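Local coordinates for thiamine monophosphate kinase (PDB 1VQV), which catalyses the ATP-dependent phosphorylation of thiamine monophosphate to thiamine diphosphate, the active form of vitamin B1, and works as a homodimer, at the interface of chains A and B. Residues are numbered along the deposited sequence; one frame, centred on the assembly and turned at random. Chains: chain A/B, thiamine monophosphate kinase.

The interface of chains A and B. Residues chain A 91-93; chain B 1-2.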
ATOM      1  N   ASP A  91       0.928  -7.936 -21.031  1.00 60.46           N
ATOM      2  CA  ASP A  91       0.123  -7.871 -22.251  1.00 61.01           C
ATOM      3  C   ASP A  91      -1.090  -6.954 -22.145  1.00 58.69           C
ATOM      4  O   ASP A  91      -1.939  -6.926 -23.031  1.00 59.31           O
ATOM      5  CB  ASP A  91      -0.318  -9.280 -22.673  1.00 64.46           C
ATOM      6  CG  ASP A  91      -1.035 -10.035 -21.563  1.00 68.26           C
ATOM      7  OD1 ASP A  91      -0.531 -10.037 -20.406  1.00 69.90           O
ATOM      8  OD2 ASP A  91      -2.097 -10.643 -21.858  1.00 69.91           O
ATOM      9  N   LEU A  92      -1.168  -6.211 -21.049  1.00 56.58           N
ATOM     10  CA  LEU A  92      -2.257  -5.276 -20.859  1.00 55.42           C
ATOM     11  C   LEU A  92      -2.047  -4.110 -21.819  1.00 55.74           C
ATOM     12  O   LEU A  92      -0.919  -3.653 -22.029  1.00 54.11           O
ATOM     13  CB  LEU A  92      -2.277  -4.744 -19.425  1.00 54.22           C
ATOM     14  CG  LEU A  92      -3.439  -3.784 -19.141  1.00 52.97           C
ATOM     15  CD1 LEU A  92      -4.745  -4.555 -19.217  1.00 53.67           C
ATOM     16  CD2 LEU A  92      -3.289  -3.146 -17.766  1.00 53.02           C
ATOM     17  N   GLU A  93      -3.145  -3.649 -22.406  1.00 55.55           N
ATOM     18  CA  GLU A  93      -3.119  -2.530 -23.330  1.00 55.07           C
ATOM     19  C   GLU A  93      -2.606  -1.312 -22.559  1.00 54.56           C
ATOM     20  O   GLU A  93      -2.971  -1.095 -21.400  1.00 55.50           O
ATOM     21  CB  GLU A  93      -4.529  -2.263 -23.851  1.00 57.06           C
ATOM     22  CG  GLU A  93      -5.140  -3.338 -24.766  1.00 61.03           C
ATOM     23  CD  GLU A  93      -5.197  -4.753 -24.151  1.00 65.95           C
ATOM     24  OE1 GLU A  93      -5.312  -4.901 -22.899  1.00 66.41           O
ATOM     25  OE2 GLU A  93      -5.142  -5.730 -24.943  1.00 67.28           O
TER
HETATM   26  N   MSE B   1       1.860  -0.311 -27.888  1.00 74.82           N
HETATM   27  CA  MSE B   1       0.459  -0.610 -27.447  1.00 74.75           C
HETATM   28  C   MSE B   1       0.326  -1.449 -26.177  1.00 71.49           C
HETATM   29  O   MSE B   1      -0.551  -1.178 -25.365  1.00 72.08           O
HETATM   30  CB  MSE B   1      -0.310  -1.294 -28.571  1.00 79.01           C
HETATM   31  CG  MSE B   1      -1.504  -2.047 -28.097  1.00 84.64           C
HETATM   32 SE   MSE B   1      -3.014  -1.557 -29.192  1.00102.69          SE
HETATM   33  CE  MSE B   1      -4.008  -3.228 -28.847  1.00 97.91           C
ATOM     34  N   ARG B   2       1.149  -2.485 -26.012  1.00 67.10           N
ATOM     35  CA  ARG B   2       1.081  -3.297 -24.792  1.00 63.38           C
ATOM     36  C   ARG B   2       2.206  -2.859 -23.889  1.00 62.50           C
ATOM     37  O   ARG B   2       3.245  -2.397 -24.367  1.00 60.16           O
ATOM     38  CB  ARG B   2       1.228  -4.799 -25.068  1.00 60.77           C
ATOM     39  CG  ARG B   2       0.210  -5.355 -25.996  1.00 59.46           C
ATOM     40  CD  ARG B   2      -1.084  -4.588 -25.881  1.00 62.23           C
ATOM     41  NE  ARG B   2      -2.038  -5.035 -26.887  1.00 63.30           N
ATOM     42  CZ  ARG B   2      -2.726  -6.166 -26.801  1.00 63.69           C
ATOM     43  NH1 ARG B   2      -2.569  -6.956 -25.747  1.00 64.77           N
ATOM     44  NH2 ARG B   2      -3.558  -6.511 -27.779  1.00 65.53           N
TER
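The loop A:Asp91 to A:Glu93, which links strand 78-88 to helix 94-111 of chain A, meets the extreme N-terminus of chain B, B:Met1 and B:Arg2, also in loop conformation. ThiL is a homodimer of the AIR synthase-related family, and this small patch, with its two-fold twin, lies at the periphery of the dimer. B:Arg2 and A:Glu93 pair as an antiparallel beta bridge, and their side chains run alongside each other in the same direction. NH1 of the B:Arg2 guanidinium meets two oxygens of chain A, a carbonyl and a carboxylate. It donates a hydrogen bond to the backbone carbonyl O of A:Asp91 at 2.8 Å. This bond is rather bent at the hydrogen (134°), and the nitrogen stands somewhat out of the carbonyl plane. The same NH1 makes a salt bridge to the carboxylate oxygen OE2 of A:Glu93 at 3.0 Å, but no N-H is directed at OE2, and the attraction is probably mainly electrostatic. OE2 of A:Glu93 hangs over one face of the guanidinium, 3.1 Å from CZ of B:Arg2, with CD of the glutamate set toward the rim. The two planes are 45° apart, instead of meeting edge to edge in the usual paired fashion. The B:Arg2 side chain is bent at chi2 (-30°), which probably helps set its head beside A:Glu93. Further down, the B:Arg2 methylene CD packs 3.9 Å from CA of A:Glu93. A leucine in place of B:Arg2 would probably leave the A:Glu93 carboxylate without its charge partner and the A:Asp91 carbonyl without this donor. The A:Asp91 carboxylate stands farther off, OD2 5.4 Å from NH1 of B:Arg2, and may add a weak long-range pull. B:Met1, a selenomethionine, makes a van der Waals contact through its backbone O, 3.5 Å from C of A:Glu93, while its side-chain CG lies at the edge of the guanidinium within its own chain.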